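Local coordinates for CELL division control protein 6 (Pyrobaculum aerophilum, PDB 1FNN) that binds ADP and magnesium through an AAA-type ATPase domain and is probably involved in regulating DNA replication, at residues R121-F135 / D153-H167. Sequence-based numbering, arbitrary orientation.
Sequences RERDLYMFLVLDDAF and DKLGAFRIALVIVGH
L129 and L162 lie side by side, pointing the same way, where strands 127-132 and 160-166 run parallel, 17° apart, as neighbours in the central five-stranded sheet of the AAA nucleotide-binding domain. The backbone ladder alternates strictly: M127 N to R159 O, A161 N to M127 O, and so on to V165 N on L131 O; A134 N then closes on V165 O (2.8 Å) just past the end of strand 127-132. On one face M127, L129 and L131 pack against I160, L162 and I164, with L162 CD1 4.0 Å from both L129 CD2 and L131 CG. On the other, F128 turns its ring edge to V163, CE2 to CG2 at 3.7 Å, while L33 and W36 of helix 23-38 pack on A161.

The charged side-chain bonds between the two segments gather at the end far from the nucleotide. R159, its chain extended from CG to NE, reaches D124 OD1 with NH1 (2.7 Å) and NH2 in a salt bridge, guanidinium and carboxylate planes 88° apart. NH1 also bonds L125 O (2.9 Å) and lies over one face of the Y126 ring in an off-centre cation-pi contact; NE bonds L155 O (2.9 Å). A methionine in place of R159 would probably leave D124 without its countercharge and the carbonyls of L125 and L155 without these donors.

At the nucleotide end, V165 packs beside D132, whose OD2 bonds Y78 and the magnesium ligand T58. The ladder thus sets the register and apolar packing fills both faces, while R159 joins the turn D124-L125 and the end of helix 152-155 to the start of strand 160-166, and D132 is held beside the P-loop.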
# COMPACT_ATOMS: atom_id res chain seq x y z
N ARG A 121 -31.74 6.79 18.77
CA ARG A 121 -33.19 6.93 18.67
C ARG A 121 -33.71 8.27 19.19
O ARG A 121 -34.34 9.01 18.42
CB ARG A 121 -33.87 5.82 19.47
CG ARG A 121 -35.39 5.92 19.46
CD ARG A 121 -36.03 4.73 20.19
NE ARG A 121 -37.39 4.60 19.70
CZ ARG A 121 -38.09 3.49 19.51
NH1 ARG A 121 -37.59 2.29 19.75
NH2 ARG A 121 -39.34 3.62 19.06
N GLU A 122 -33.36 8.63 20.42
CA GLU A 122 -33.95 9.85 21.00
C GLU A 122 -33.41 11.14 20.44
O GLU A 122 -34.03 12.21 20.55
CB GLU A 122 -33.71 9.81 22.53
CG GLU A 122 -34.33 8.56 23.16
CD GLU A 122 -35.77 8.28 22.77
OE1 GLU A 122 -36.43 9.21 22.24
OE2 GLU A 122 -36.25 7.15 22.98
N ARG A 123 -32.20 11.09 19.86
CA ARG A 123 -31.64 12.30 19.25
C ARG A 123 -31.86 12.20 17.74
O ARG A 123 -31.39 13.09 17.04
CB ARG A 123 -30.18 12.46 19.65
CG ARG A 123 -29.96 12.97 21.08
CD ARG A 123 -28.57 12.72 21.63
NE ARG A 123 -27.49 13.27 20.81
CZ ARG A 123 -26.24 12.88 20.79
NH1 ARG A 123 -25.38 13.51 19.97
NH2 ARG A 123 -25.78 11.90 21.55
N ASP A 124 -32.51 11.16 17.27
CA ASP A 124 -32.80 10.95 15.85
C ASP A 124 -31.51 11.09 15.02
O ASP A 124 -31.45 11.91 14.11
CB ASP A 124 -33.85 11.97 15.39
CG ASP A 124 -34.34 11.69 13.98
OD1 ASP A 124 -34.43 10.52 13.60
OD2 ASP A 124 -34.64 12.62 13.20
N LEU A 125 -30.54 10.23 15.31
CA LEU A 125 -29.22 10.34 14.70
C LEU A 125 -29.08 9.20 13.69
O LEU A 125 -29.83 8.24 13.75
CB LEU A 125 -28.09 10.15 15.70
CG LEU A 125 -28.03 11.09 16.91
CD1 LEU A 125 -27.04 10.56 17.94
CD2 LEU A 125 -27.73 12.51 16.47
N TYR A 126 -28.17 9.39 12.76
CA TYR A 126 -27.86 8.38 11.73
C TYR A 126 -26.32 8.33 11.70
O TYR A 126 -25.67 9.37 11.62
CB TYR A 126 -28.46 8.79 10.39
CG TYR A 126 -29.98 8.82 10.37
CD1 TYR A 126 -30.67 10.01 10.59
CD2 TYR A 126 -30.72 7.66 10.15
CE1 TYR A 126 -32.05 10.06 10.58
CE2 TYR A 126 -32.10 7.68 10.14
CZ TYR A 126 -32.75 8.89 10.36
OH TYR A 126 -34.13 8.90 10.35
N MET A 127 -25.80 7.14 11.95
CA MET A 127 -24.39 6.86 12.06
C MET A 127 -23.88 6.04 10.86
O MET A 127 -24.39 4.96 10.58
CB MET A 127 -24.18 6.06 13.36
CG MET A 127 -22.75 5.65 13.56
SD MET A 127 -22.26 5.01 15.13
CE MET A 127 -23.35 3.60 15.37
N PHE A 128 -22.88 6.58 10.18
CA PHE A 128 -22.10 5.79 9.21
C PHE A 128 -20.87 5.30 9.99
O PHE A 128 -19.93 6.06 10.22
CB PHE A 128 -21.72 6.67 8.03
CG PHE A 128 -20.72 6.19 7.03
CD1 PHE A 128 -20.01 7.12 6.30
CD2 PHE A 128 -20.48 4.85 6.79
CE1 PHE A 128 -19.07 6.73 5.35
CE2 PHE A 128 -19.54 4.45 5.85
CZ PHE A 128 -18.84 5.39 5.13
N LEU A 129 -20.90 4.05 10.39
CA LEU A 129 -19.88 3.46 11.23
C LEU A 129 -18.88 2.64 10.42
O LEU A 129 -19.23 1.84 9.54
CB LEU A 129 -20.58 2.60 12.29
CG LEU A 129 -19.70 1.82 13.27
CD1 LEU A 129 -18.86 2.75 14.16
CD2 LEU A 129 -20.55 0.88 14.12
N VAL A 130 -17.61 3.03 10.52
CA VAL A 130 -16.57 2.31 9.81
C VAL A 130 -15.75 1.55 10.86
O VAL A 130 -15.18 2.18 11.76
CB VAL A 130 -15.65 3.27 9.01
CG1 VAL A 130 -14.52 2.46 8.39
CG2 VAL A 130 -16.45 4.01 7.92
N LEU A 131 -15.66 0.23 10.69
CA LEU A 131 -14.69 -0.49 11.54
C LEU A 131 -13.48 -0.86 10.70
O LEU A 131 -13.50 -1.91 10.03
CB LEU A 131 -15.39 -1.74 12.11
CG LEU A 131 -16.67 -1.44 12.90
CD1 LEU A 131 -17.33 -2.75 13.37
CD2 LEU A 131 -16.42 -0.52 14.09
N ASP A 132 -12.48 0.02 10.66
CA ASP A 132 -11.30 -0.17 9.84
C ASP A 132 -10.36 -1.18 10.49
O ASP A 132 -10.43 -1.40 11.70
CB ASP A 132 -10.53 1.15 9.63
CG ASP A 132 -9.83 1.19 8.29
OD1 ASP A 132 -9.65 0.11 7.66
OD2 ASP A 132 -9.45 2.28 7.84
N ASP A 133 -9.62 -1.90 9.68
CA ASP A 133 -8.77 -3.00 10.14
C ASP A 133 -9.44 -3.84 11.20
O ASP A 133 -8.88 -4.08 12.27
CB ASP A 133 -7.42 -2.50 10.69
CG ASP A 133 -6.73 -1.73 9.58
OD1 ASP A 133 -6.83 -2.18 8.41
OD2 ASP A 133 -6.12 -0.71 9.94
N ALA A 134 -10.61 -4.34 10.84
CA ALA A 134 -11.47 -5.11 11.71
C ALA A 134 -11.05 -6.53 12.00
O ALA A 134 -11.56 -7.09 12.98
CB ALA A 134 -12.89 -5.08 11.11
N PHE A 135 -10.03 -7.05 11.36
CA PHE A 135 -9.39 -8.31 11.69
C PHE A 135 -8.80 -8.26 13.09
O PHE A 135 -8.73 -9.28 13.79
CB PHE A 135 -8.29 -8.72 10.70
CG PHE A 135 -7.30 -7.65 10.37
CD1 PHE A 135 -6.13 -7.49 11.09
CD2 PHE A 135 -7.53 -6.79 9.31
CE1 PHE A 135 -5.22 -6.50 10.77
CE2 PHE A 135 -6.63 -5.79 8.98
CZ PHE A 135 -5.47 -5.65 9.72
N ASP A 153 -36.48 -1.67 14.76
CA ASP A 153 -37.60 -1.35 15.64
C ASP A 153 -37.10 -0.77 16.95
O ASP A 153 -37.66 0.24 17.38
CB ASP A 153 -38.54 -2.53 15.91
CG ASP A 153 -39.23 -2.96 14.64
OD1 ASP A 153 -39.61 -2.10 13.82
OD2 ASP A 153 -39.40 -4.18 14.45
N LYS A 154 -35.99 -1.31 17.46
CA LYS A 154 -35.37 -0.70 18.63
C LYS A 154 -34.72 0.63 18.28
O LYS A 154 -34.84 1.59 19.04
CB LYS A 154 -34.32 -1.62 19.22
CG LYS A 154 -34.85 -2.83 19.97
CD LYS A 154 -33.72 -3.84 20.16
CE LYS A 154 -34.20 -5.03 20.98
NZ LYS A 154 -35.50 -5.56 20.47
N LEU A 155 -34.14 0.75 17.07
CA LEU A 155 -33.52 2.03 16.72
C LEU A 155 -34.54 3.10 16.36
O LEU A 155 -34.26 4.30 16.52
CB LEU A 155 -32.53 1.79 15.58
CG LEU A 155 -31.26 1.05 16.03
CD1 LEU A 155 -30.57 0.40 14.83
CD2 LEU A 155 -30.33 2.03 16.74
N GLY A 156 -35.66 2.69 15.75
CA GLY A 156 -36.63 3.65 15.23
C GLY A 156 -36.54 3.83 13.72
O GLY A 156 -37.44 4.38 13.07
N ALA A 157 -35.41 3.42 13.14
CA ALA A 157 -35.19 3.50 11.71
C ALA A 157 -33.97 2.66 11.38
O ALA A 157 -33.39 2.09 12.34
CB ALA A 157 -34.94 4.94 11.26
N PHE A 158 -33.57 2.53 10.11
CA PHE A 158 -32.27 1.80 9.91
C PHE A 158 -31.24 2.91 10.14
O PHE A 158 -30.88 3.60 9.18
CB PHE A 158 -32.29 1.20 8.52
CG PHE A 158 -33.10 -0.07 8.46
CD1 PHE A 158 -34.33 -0.08 7.83
CD2 PHE A 158 -32.62 -1.23 9.04
CE1 PHE A 158 -35.08 -1.25 7.76
CE2 PHE A 158 -33.37 -2.38 8.97
CZ PHE A 158 -34.60 -2.40 8.34
N ARG A 159 -30.83 3.08 11.41
CA ARG A 159 -30.01 4.23 11.72
C ARG A 159 -28.53 4.05 11.49
O ARG A 159 -27.77 4.95 11.85
CB ARG A 159 -30.32 4.70 13.17
CG ARG A 159 -31.69 5.39 13.27
CD ARG A 159 -31.96 5.87 14.74
NE ARG A 159 -33.30 6.49 14.82
CZ ARG A 159 -33.61 7.67 14.33
NH1 ARG A 159 -32.72 8.43 13.71
NH2 ARG A 159 -34.82 8.22 14.41
N ILE A 160 -28.08 2.87 11.08
CA ILE A 160 -26.66 2.59 10.97
C ILE A 160 -26.31 2.05 9.58
O ILE A 160 -27.01 1.18 9.07
CB ILE A 160 -26.22 1.53 11.99
CG1 ILE A 160 -26.40 2.01 13.44
CG2 ILE A 160 -24.74 1.16 11.83
CD1 ILE A 160 -26.12 0.91 14.46
N ALA A 161 -25.28 2.65 8.97
CA ALA A 161 -24.69 2.11 7.74
C ALA A 161 -23.28 1.65 8.17
O ALA A 161 -22.60 2.39 8.90
CB ALA A 161 -24.61 3.15 6.67
N LEU A 162 -22.93 0.42 7.85
CA LEU A 162 -21.72 -0.16 8.43
C LEU A 162 -20.74 -0.64 7.37
O LEU A 162 -21.10 -1.41 6.45
CB LEU A 162 -22.13 -1.36 9.31
CG LEU A 162 -20.92 -2.15 9.83
CD1 LEU A 162 -20.09 -1.33 10.83
CD2 LEU A 162 -21.39 -3.47 10.45
N VAL A 163 -19.52 -0.10 7.41
CA VAL A 163 -18.47 -0.63 6.55
C VAL A 163 -17.41 -1.28 7.45
O VAL A 163 -16.95 -0.65 8.43
CB VAL A 163 -17.80 0.47 5.70
CG1 VAL A 163 -16.59 -0.08 4.91
CG2 VAL A 163 -18.79 1.00 4.67
N ILE A 164 -17.00 -2.51 7.13
CA ILE A 164 -15.91 -3.18 7.83
C ILE A 164 -14.78 -3.51 6.84
O ILE A 164 -14.99 -3.60 5.61
CB ILE A 164 -16.32 -4.47 8.54
CG1 ILE A 164 -16.58 -5.58 7.52
CG2 ILE A 164 -17.54 -4.25 9.42
CD1 ILE A 164 -16.89 -6.92 8.18
N VAL A 165 -13.56 -3.45 7.36
CA VAL A 165 -12.38 -3.53 6.53
C VAL A 165 -11.43 -4.64 6.96
O VAL A 165 -11.17 -4.82 8.14
CB VAL A 165 -11.62 -2.19 6.56
CG1 VAL A 165 -10.39 -2.25 5.65
CG2 VAL A 165 -12.46 -0.99 6.14
N GLY A 166 -11.04 -5.50 5.99
CA GLY A 166 -10.11 -6.58 6.33
C GLY A 166 -9.10 -6.77 5.20
O GLY A 166 -9.10 -6.08 4.19
N HIS A 167 -8.20 -7.74 5.38
CA HIS A 167 -7.18 -8.06 4.41
C HIS A 167 -7.63 -9.08 3.37
O HIS A 167 -7.25 -8.96 2.21
CB HIS A 167 -5.92 -8.66 5.08
CG HIS A 167 -5.13 -7.57 5.75
ND1 HIS A 167 -4.39 -7.78 6.89
CD2 HIS A 167 -4.99 -6.26 5.43
CE1 HIS A 167 -3.81 -6.65 7.25
NE2 HIS A 167 -4.16 -5.72 6.38